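PDB 4J3Z: mandelate racemase/muconate lactonizing enzyme from Jannaschia sp., which probably acts on a carboxylate substrate, as a member of the enolase superfamily, although its own reaction and natural substrate are not established. Local coordinates for residues G289-E292 with G293-A297; E261-G265 with V266-T270; V322-G325 with V326-N330. All blocks are in the same frame, centred on the assembly; numbering follows the deposited sequence.

All three interactions are local contacts in the enolase-type C-terminal domain, mostly buried, and none is a surface contact. Interaction 1 sits at the start of helix 290-302, between the other two: its centre is about 10 Å from each of theirs, while interactions 2 and 3 do not touch. I296 packs on F269 of interaction 2, and K294 lies along L324 of interaction 3. Interactions 1 and 2 are charged helix starts with a glycine N-cap, glutamate and lysine in the first, glutamate and arginine in the second, and charged ends there reach second and third subunits respectively. Interaction 3 belongs to the C-terminal part of helix 315-327, where apolar groups and a serine hydroxyl replace the charges.

Interaction 1: G289-E292 with G293-A297; sequences GIWE and GKKIA
The carbonyl oxygen of E292 is met by two backbone amides of the next turn: I296 N at 2.8 Å and, by a weak, bent bond, K295 N, which is shared with W291 O at 3.2 Å. Before it, G293 N is bonded to G289 O at 2.8 Å and K294 N to I290 O at 3.0 Å. The aliphatic chain of K295 runs obliquely across both W291 and E292: its CE comes within 3.9 Å of W291 CD1, while K295 CD lies 3.5 Å from E292 OE1. A chi1 of 52° sets K295 CG back over its own turn, 3.1 Å from E292 O. The charged ends stop short of a salt bridge, K295 NZ being 4.2 Å from E292 OE1. The firmer polar partners belong to other parts of the fold: W291 NE1 bonds to E72, which K295 NZ meets in a long, weak ion pair, E292 OE2 bonds to V266 N, and K294 NZ forms a salt bridge with E72 of the second subunit. At G293, a side chain would press on the carbonyl oxygens of G289 and I290. G289, with phi 103°, holds the N-cap, and the carboxylate of E99 on helix 89-109 takes the amides of I290 and W291. This is a glycine N-cap and the opening turns of a helix in an enolase-type barrel domain, joined here to the N-terminal domain and a neighbouring subunit.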
ATOM      1  N   GLY D 289     -22.333  -8.955  23.673  1.00 26.46           N
ATOM      2  CA  GLY D 289     -22.464  -8.788  25.125  1.00 26.48           C
ATOM      3  C   GLY D 289     -21.436  -7.890  25.788  1.00 26.61           C
ATOM      4  O   GLY D 289     -20.640  -7.230  25.126  1.00 26.38           O
ATOM      5  N   ILE D 290     -21.450  -7.883  27.116  1.00 27.47           N
ATOM      6  CA  ILE D 290     -20.614  -6.978  27.916  1.00 26.88           C
ATOM      7  C   ILE D 290     -19.112  -7.271  27.777  1.00 26.60           C
ATOM      8  O   ILE D 290     -18.306  -6.343  27.689  1.00 28.38           O
ATOM      9  CB  ILE D 290     -21.033  -7.027  29.398  1.00 27.01           C
ATOM     10  CG1 ILE D 290     -22.541  -6.785  29.523  1.00 26.75           C
ATOM     11  CG2 ILE D 290     -20.236  -6.029  30.225  1.00 27.77           C
ATOM     12  CD1 ILE D 290     -23.109  -7.054  30.898  1.00 26.95           C
ATOM     13  N   TRP D 291     -18.751  -8.553  27.738  1.00 25.26           N
ATOM     14  CA  TRP D 291     -17.353  -8.982  27.648  1.00 24.41           C
ATOM     15  C   TRP D 291     -16.811  -8.748  26.249  1.00 24.96           C
ATOM     16  O   TRP D 291     -15.691  -8.258  26.084  1.00 25.04           O
ATOM     17  CB  TRP D 291     -17.208 -10.453  28.060  1.00 23.90           C
ATOM     18  CG  TRP D 291     -15.793 -10.923  28.241  1.00 22.82           C
ATOM     19  CD1 TRP D 291     -15.095 -11.749  27.405  1.00 22.73           C
ATOM     20  CD2 TRP D 291     -14.907 -10.603  29.318  1.00 22.56           C
ATOM     21  NE1 TRP D 291     -13.824 -11.961  27.894  1.00 22.42           N
ATOM     22  CE2 TRP D 291     -13.680 -11.269  29.066  1.00 22.12           C
ATOM     23  CE3 TRP D 291     -15.027  -9.820  30.476  1.00 22.56           C
ATOM     24  CZ2 TRP D 291     -12.582 -11.182  29.931  1.00 21.60           C
ATOM     25  CZ3 TRP D 291     -13.940  -9.730  31.335  1.00 22.51           C
ATOM     26  CH2 TRP D 291     -12.726 -10.411  31.056  1.00 22.32           C
ATOM     27  N   GLU D 292     -17.612  -9.076  25.240  1.00 25.15           N
ATOM     28  CA  GLU D 292     -17.271  -8.715  23.870  1.00 24.87           C
ATOM     29  C   GLU D 292     -17.104  -7.194  23.776  1.00 24.34           C
ATOM     30  O   GLU D 292     -16.122  -6.708  23.222  1.00 23.92           O
ATOM     31  CB  GLU D 292     -18.315  -9.260  22.887  1.00 25.28           C
ATOM     32  CG  GLU D 292     -17.822  -9.448  21.449  1.00 26.25           C
ATOM     33  CD  GLU D 292     -16.764 -10.549  21.274  1.00 27.86           C
ATOM     34  OE1 GLU D 292     -16.429 -11.264  22.256  1.00 27.14           O
ATOM     35  OE2 GLU D 292     -16.251 -10.694  20.137  1.00 27.93           O
ATOM     36  N   GLY D 293     -18.046  -6.454  24.362  1.00 25.25           N
ATOM     37  CA  GLY D 293     -17.972  -4.983  24.454  1.00 24.34           C
ATOM     38  C   GLY D 293     -16.629  -4.495  24.955  1.00 24.39           C
ATOM     39  O   GLY D 293     -16.023  -3.610  24.346  1.00 23.87           O
ATOM     40  N   LYS D 294     -16.152  -5.089  26.054  1.00 25.13           N
ATOM     41  CA  LYS D 294     -14.806  -4.812  26.573  1.00 25.39           C
ATOM     42  C   LYS D 294     -13.708  -5.057  25.541  1.00 25.06           C
ATOM     43  O   LYS D 294     -12.749  -4.281  25.453  1.00 24.78           O
ATOM     44  CB  LYS D 294     -14.504  -5.641  27.830  1.00 26.56           C
ATOM     45  CG  LYS D 294     -14.958  -5.028  29.143  1.00 27.67           C
ATOM     46  CD  LYS D 294     -14.285  -3.693  29.441  1.00 28.62           C
ATOM     47  CE  LYS D 294     -12.856  -3.859  29.927  1.00 28.58           C
ATOM     48  NZ  LYS D 294     -12.323  -2.524  30.308  1.00 28.54           N
ATOM     49  N   LYS D 295     -13.840  -6.069  24.738  1.00 25.79           N
ATOM     50  CA  LYS D 295     -12.800  -6.279  23.817  1.00 27.70           C
ATOM     51  C   LYS D 295     -12.914  -5.514  22.530  1.00 27.89           C
ATOM     52  O   LYS D 295     -11.967  -5.335  21.860  1.00 28.68           O
ATOM     53  CB  LYS D 295     -12.508  -7.757  23.648  1.00 29.00           C
ATOM     54  CG  LYS D 295     -13.682  -8.583  23.346  1.00 29.44           C
ATOM     55  CD  LYS D 295     -13.234  -9.938  22.952  1.00 31.45           C
ATOM     56  CE  LYS D 295     -13.332 -10.934  24.058  1.00 33.57           C
ATOM     57  NZ  LYS D 295     -12.531 -12.103  23.711  1.00 33.72           N
ATOM     58  N   ILE D 296     -14.077  -5.014  22.224  1.00 26.20           N
ATOM     59  CA  ILE D 296     -14.239  -4.002  21.192  1.00 24.91           C
ATOM     60  C   ILE D 296     -13.627  -2.687  21.694  1.00 25.69           C
ATOM     61  O   ILE D 296     -13.080  -1.896  20.917  1.00 26.05           O
ATOM     62  CB  ILE D 296     -15.722  -3.785  20.809  1.00 23.86           C
ATOM     63  CG1 ILE D 296     -16.349  -5.092  20.307  1.00 22.62           C
ATOM     64  CG2 ILE D 296     -15.851  -2.676  19.764  1.00 22.69           C
ATOM     65  CD1 ILE D 296     -17.865  -5.086  20.322  1.00 22.13           C
ATOM     66  N   ALA D 297     -13.722  -2.459  22.997  1.00 25.82           N
ATOM     67  CA  ALA D 297     -13.158  -1.249  23.608  1.00 24.92           C
ATOM     68  C   ALA D 297     -11.628  -1.264  23.620  1.00 25.76           C
ATOM     69  O   ALA D 297     -10.995  -0.217  23.511  1.00 26.65           O
ATOM     70  CB  ALA D 297     -13.700  -1.069  25.011  1.00 23.65           C
TER

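Interaction 2: E261-G265 with V266-T270; sequences ERLTG and VTEFT
T264 N donates to E268 OE1 at 2.8 Å, with an N-H...O angle of 168°, and meets that oxygen nearly along its C-O axis. The extended E268 chain reaches back over the helix start to make this bond, and its OE2 pairs with R86 of the third subunit. With an alanine here, T264 N would probably lose its acceptor and that arginine would be left without its carboxylate mate. The N-cap carbonyl, G265 O, takes E268 N at 2.9 Å and F269 N by a weak, longer bond. One turn on, V266 O receives T270 OG1 at 2.7 Å and T270 N at 3.0 Å from opposite faces. Packing centres on the F269 ring. L263 CB sits over one face in a CH-pi contact, 4.0 Å from the ring centroid and 20° off the normal, while G265 O lies at the ring edge, 3.4 Å from F269 CD1. Further out, F269 also touches P282 and A287. A phi of 81° at G265 suits glycine. A glycine N-cap with a glutamate in the first turn, bonded to the amide preceding the cap, thus closes the loop that follows barrel strand 257-259.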
ATOM      1  N   GLU D 261     -23.345   0.130  15.381  1.00 26.16           N
ATOM      2  CA  GLU D 261     -24.587  -0.315  16.037  1.00 27.63           C
ATOM      3  C   GLU D 261     -25.181  -1.539  15.351  1.00 28.00           C
ATOM      4  O   GLU D 261     -25.863  -2.348  15.990  1.00 28.60           O
ATOM      5  CB  GLU D 261     -25.626   0.813  16.136  1.00 29.54           C
ATOM      6  CG  GLU D 261     -26.591   0.917  14.967  1.00 31.22           C
ATOM      7  CD  GLU D 261     -27.957   1.437  15.378  1.00 33.04           C
ATOM      8  OE1 GLU D 261     -28.105   2.670  15.531  1.00 32.75           O
ATOM      9  OE2 GLU D 261     -28.892   0.610  15.532  1.00 34.33           O
ATOM     10  N   ARG D 262     -24.896  -1.684  14.057  1.00 27.25           N
ATOM     11  CA  ARG D 262     -25.395  -2.822  13.294  1.00 26.68           C
ATOM     12  C   ARG D 262     -24.315  -3.897  13.110  1.00 25.19           C
ATOM     13  O   ARG D 262     -24.535  -4.917  12.444  1.00 24.04           O
ATOM     14  CB  ARG D 262     -26.021  -2.351  11.976  1.00 28.76           C
ATOM     15  CG  ARG D 262     -27.354  -1.632  12.189  1.00 30.89           C
ATOM     16  CD  ARG D 262     -28.041  -1.234  10.889  1.00 32.89           C
ATOM     17  NE  ARG D 262     -27.538   0.042  10.388  1.00 35.35           N
ATOM     18  CZ  ARG D 262     -27.893   0.613   9.238  1.00 35.75           C
ATOM     19  NH1 ARG D 262     -28.772   0.031   8.427  1.00 36.71           N
ATOM     20  NH2 ARG D 262     -27.352   1.776   8.895  1.00 33.58           N
ATOM     21  N   LEU D 263     -23.160  -3.676  13.742  1.00 24.51           N
ATOM     22  CA  LEU D 263     -22.063  -4.640  13.707  1.00 24.18           C
ATOM     23  C   LEU D 263     -22.092  -5.603  14.891  1.00 25.61           C
ATOM     24  O   LEU D 263     -22.507  -5.244  15.991  1.00 26.67           O
ATOM     25  CB  LEU D 263     -20.703  -3.932  13.638  1.00 22.89           C
ATOM     26  CG  LEU D 263     -20.413  -2.985  12.464  1.00 21.37           C
ATOM     27  CD1 LEU D 263     -19.007  -2.419  12.607  1.00 20.57           C
ATOM     28  CD2 LEU D 263     -20.563  -3.692  11.122  1.00 21.63           C
ATOM     29  N   THR D 264     -21.650  -6.834  14.643  1.00 25.99           N
ATOM     30  CA  THR D 264     -21.590  -7.861  15.666  1.00 26.38           C
ATOM     31  C   THR D 264     -20.243  -8.576  15.605  1.00 27.45           C
ATOM     32  O   THR D 264     -19.696  -8.796  14.524  1.00 27.95           O
ATOM     33  CB  THR D 264     -22.773  -8.856  15.549  1.00 26.14           C
ATOM     34  OG1 THR D 264     -22.839  -9.663  16.724  1.00 25.68           O
ATOM     35  CG2 THR D 264     -22.661  -9.762  14.327  1.00 26.07           C
ATOM     36  N   GLY D 265     -19.703  -8.924  16.766  1.00 27.47           N
ATOM     37  CA  GLY D 265     -18.438  -9.645  16.811  1.00 28.87           C
ATOM     38  C   GLY D 265     -17.248  -8.720  16.655  1.00 29.82           C
ATOM     39  O   GLY D 265     -17.191  -7.899  15.735  1.00 29.88           O
ATOM     40  N   VAL D 266     -16.292  -8.867  17.563  1.00 29.74           N
ATOM     41  CA  VAL D 266     -15.125  -7.992  17.641  1.00 30.50           C
ATOM     42  C   VAL D 266     -14.347  -7.927  16.319  1.00 31.78           C
ATOM     43  O   VAL D 266     -13.729  -6.903  16.015  1.00 34.60           O
ATOM     44  CB  VAL D 266     -14.222  -8.375  18.854  1.00 32.24           C
ATOM     45  CG1 VAL D 266     -13.325  -9.574  18.548  1.00 31.90           C
ATOM     46  CG2 VAL D 266     -13.399  -7.187  19.330  1.00 34.26           C
ATOM     47  N   THR D 267     -14.404  -8.998  15.522  1.00 30.42           N
ATOM     48  CA  THR D 267     -13.805  -9.010  14.178  1.00 27.97           C
ATOM     49  C   THR D 267     -14.406  -7.989  13.196  1.00 28.26           C
ATOM     50  O   THR D 267     -13.692  -7.456  12.336  1.00 28.83           O
ATOM     51  CB  THR D 267     -13.850 -10.411  13.536  1.00 26.94           C
ATOM     52  OG1 THR D 267     -13.028 -10.433  12.359  1.00 25.70           O
ATOM     53  CG2 THR D 267     -15.301 -10.838  13.182  1.00 25.54           C
ATOM     54  N   GLU D 268     -15.709  -7.733  13.306  1.00 27.27           N
ATOM     55  CA  GLU D 268     -16.385  -6.817  12.383  1.00 27.00           C
ATOM     56  C   GLU D 268     -16.072  -5.375  12.739  1.00 27.99           C
ATOM     57  O   GLU D 268     -15.814  -4.554  11.858  1.00 29.24           O
ATOM     58  CB  GLU D 268     -17.897  -7.056  12.365  1.00 26.63           C
ATOM     59  CG  GLU D 268     -18.341  -8.170  11.426  1.00 25.87           C
ATOM     60  CD  GLU D 268     -19.852  -8.357  11.357  1.00 25.94           C
ATOM     61  OE1 GLU D 268     -20.609  -7.777  12.182  1.00 25.79           O
ATOM     62  OE2 GLU D 268     -20.292  -9.118  10.472  1.00 25.49           O
ATOM     63  N   PHE D 269     -16.099  -5.078  14.037  1.00 26.92           N
ATOM     64  CA  PHE D 269     -15.637  -3.806  14.559  1.00 25.76           C
ATOM     65  C   PHE D 269     -14.191  -3.515  14.135  1.00 25.88           C
ATOM     66  O   PHE D 269     -13.893  -2.401  13.700  1.00 24.96           O
ATOM     67  CB  PHE D 269     -15.786  -3.785  16.084  1.00 25.60           C
ATOM     68  CG  PHE D 269     -17.208  -3.624  16.549  1.00 25.68           C
ATOM     69  CD1 PHE D 269     -18.039  -4.729  16.684  1.00 26.20           C
ATOM     70  CD2 PHE D 269     -17.720  -2.364  16.835  1.00 25.65           C
ATOM     71  CE1 PHE D 269     -19.354  -4.587  17.100  1.00 26.39           C
ATOM     72  CE2 PHE D 269     -19.032  -2.214  17.259  1.00 26.85           C
ATOM     73  CZ  PHE D 269     -19.851  -3.328  17.392  1.00 26.89           C
ATOM     74  N   THR D 270     -13.313  -4.522  14.269  1.00 25.75           N
ATOM     75  CA  THR D 270     -11.914  -4.475  13.796  1.00 24.71           C
ATOM     76  C   THR D 270     -11.823  -3.935  12.366  1.00 24.72           C
ATOM     77  O   THR D 270     -11.048  -3.016  12.081  1.00 24.87           O
ATOM     78  CB  THR D 270     -11.263  -5.879  13.855  1.00 25.25           C
ATOM     79  OG1 THR D 270     -11.199  -6.324  15.216  1.00 26.54           O
ATOM     80  CG2 THR D 270      -9.859  -5.882  13.253  1.00 24.23           C
TER

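Interaction 3: V322-G325 with V326-N330; sequences VHLG and VSCPN
L324 overlaps C328 through one methyl: L324 CD1 lies 3.5 Å from C328 SG, an apolar contact between residues four apart. With CG anti to the backbone N (chi1 165°), the leucine end bends forward along the helix and also approaches S327, against which K294 of helix 290-302 packs. The carbonyl oxygen of L324 itself takes two bonds from a single residue, S327 OG at 2.6 Å and S327 N at 3.3 Å, both arriving from the same face and well above the carbonyl plane. A chi1 of 52° turns the serine hydroxyl back toward that oxygen. On another side of the helix, V326 CG2 comes within 3.1 Å of V322 O, the same oxygen that accepts V326 N at 2.9 Å. The methyls of these two valines meet only loosely, V322 CG1 being 4.4 Å from V326 CG2. The H323 ring meets that of W115, the planes about 25° apart, and both its ring nitrogens are bonded, ND1 to W115 N and NE2 to L365 O. The side chain of N123 donates to the carbonyls of G325 and C328. Taken together, the chemistry is consistent with side-chain donors serving buried carbonyls in the last part of the helix and the loop after it: S327 OG for L324 O from within the turn, and the N123 amide for G325 O and C328 O from outside.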
ATOM      1  N   VAL D 322     -23.840   1.163  30.781  1.00 24.69           N
ATOM      2  CA  VAL D 322     -23.342   2.091  31.789  1.00 24.53           C
ATOM      3  C   VAL D 322     -22.157   1.465  32.494  1.00 24.36           C
ATOM      4  O   VAL D 322     -21.128   2.112  32.660  1.00 24.78           O
ATOM      5  CB  VAL D 322     -24.451   2.540  32.771  1.00 23.65           C
ATOM      6  CG1 VAL D 322     -23.874   3.012  34.103  1.00 23.37           C
ATOM      7  CG2 VAL D 322     -25.304   3.621  32.133  1.00 22.49           C
ATOM      8  N   HIS D 323     -22.300   0.191  32.850  1.00 23.42           N
ATOM      9  CA  HIS D 323     -21.258  -0.554  33.537  1.00 22.62           C
ATOM     10  C   HIS D 323     -20.008  -0.761  32.690  1.00 24.31           C
ATOM     11  O   HIS D 323     -18.895  -0.602  33.187  1.00 25.51           O
ATOM     12  CB  HIS D 323     -21.803  -1.894  34.018  1.00 21.44           C
ATOM     13  CG  HIS D 323     -22.636  -1.789  35.252  1.00 20.25           C
ATOM     14  ND1 HIS D 323     -22.100  -1.878  36.517  1.00 20.09           N
ATOM     15  CD2 HIS D 323     -23.966  -1.605  35.419  1.00 19.87           C
ATOM     16  CE1 HIS D 323     -23.064  -1.757  37.412  1.00 19.91           C
ATOM     17  NE2 HIS D 323     -24.207  -1.592  36.772  1.00 19.68           N
ATOM     18  N   LEU D 324     -20.184  -1.132  31.424  1.00 24.28           N
ATOM     19  CA  LEU D 324     -19.056  -1.197  30.495  1.00 24.63           C
ATOM     20  C   LEU D 324     -18.420   0.180  30.340  1.00 25.31           C
ATOM     21  O   LEU D 324     -17.197   0.298  30.211  1.00 25.92           O
ATOM     22  CB  LEU D 324     -19.494  -1.749  29.137  1.00 24.19           C
ATOM     23  CG  LEU D 324     -18.582  -1.585  27.915  1.00 24.01           C
ATOM     24  CD1 LEU D 324     -17.235  -2.247  28.118  1.00 23.99           C
ATOM     25  CD2 LEU D 324     -19.253  -2.121  26.657  1.00 23.89           C
ATOM     26  N   GLY D 325     -19.257   1.215  30.357  1.00 25.08           N
ATOM     27  CA  GLY D 325     -18.800   2.595  30.212  1.00 24.67           C
ATOM     28  C   GLY D 325     -17.969   3.063  31.389  1.00 24.74           C
ATOM     29  O   GLY D 325     -17.063   3.882  31.232  1.00 25.06           O
ATOM     30  N   VAL D 326     -18.274   2.540  32.575  1.00 24.75           N
ATOM     31  CA  VAL D 326     -17.548   2.911  33.785  1.00 24.70           C
ATOM     32  C   VAL D 326     -16.090   2.478  33.689  1.00 25.02           C
ATOM     33  O   VAL D 326     -15.188   3.167  34.181  1.00 24.74           O
ATOM     34  CB  VAL D 326     -18.188   2.295  35.043  1.00 23.81           C
ATOM     35  CG1 VAL D 326     -17.341   2.583  36.276  1.00 23.67           C
ATOM     36  CG2 VAL D 326     -19.596   2.830  35.237  1.00 24.34           C
ATOM     37  N   SER D 327     -15.889   1.345  33.019  1.00 25.27           N
ATOM     38  CA  SER D 327     -14.640   0.606  33.030  1.00 25.77           C
ATOM     39  C   SER D 327     -13.628   0.970  31.935  1.00 27.42           C
ATOM     40  O   SER D 327     -12.462   0.549  32.018  1.00 27.83           O
ATOM     41  CB  SER D 327     -14.956  -0.883  32.963  1.00 26.15           C
ATOM     42  OG  SER D 327     -15.821  -1.160  31.874  1.00 25.43           O
ATOM     43  N   CYS D 328     -14.058   1.738  30.927  1.00 27.62           N
ATOM     44  CA  CYS D 328     -13.214   2.040  29.758  1.00 27.80           C
ATOM     45  C   CYS D 328     -12.591   3.442  29.804  1.00 29.95           C
ATOM     46  O   CYS D 328     -13.318   4.446  29.870  1.00 30.91           O
ATOM     47  CB  CYS D 328     -13.993   1.876  28.447  1.00 27.18           C
ATOM     48  SG  CYS D 328     -14.727   0.249  28.117  1.00 26.10           S
ATOM     49  N   PRO D 329     -11.240   3.514  29.775  1.00 28.69           N
ATOM     50  CA  PRO D 329     -10.503   4.781  29.668  1.00 27.54           C
ATOM     51  C   PRO D 329     -10.835   5.567  28.407  1.00 27.55           C
ATOM     52  O   PRO D 329     -10.716   6.802  28.396  1.00 28.52           O
ATOM     53  CB  PRO D 329      -9.037   4.328  29.635  1.00 27.46           C
ATOM     54  CG  PRO D 329      -9.041   3.061  30.436  1.00 27.79           C
ATOM     55  CD  PRO D 329     -10.343   2.385  30.093  1.00 27.49           C
ATOM     56  N   ASN D 330     -11.257   4.855  27.365  1.00 26.57           N
ATOM     57  CA  ASN D 330     -11.535   5.448  26.058  1.00 24.98           C
ATOM     58  C   ASN D 330     -13.017   5.745  25.817  1.00 24.43           C
ATOM     59  O   ASN D 330     -13.423   6.019  24.691  1.00 23.95           O
ATOM     60  CB  ASN D 330     -10.986   4.551  24.940  1.00 24.37           C
ATOM     61  CG  ASN D 330     -11.638   3.183  24.917  1.00 24.05           C
ATOM     62  OD1 ASN D 330     -11.995   2.639  25.958  1.00 23.77           O
ATOM     63  ND2 ASN D 330     -11.797   2.621  23.723  1.00 24.27           N
TER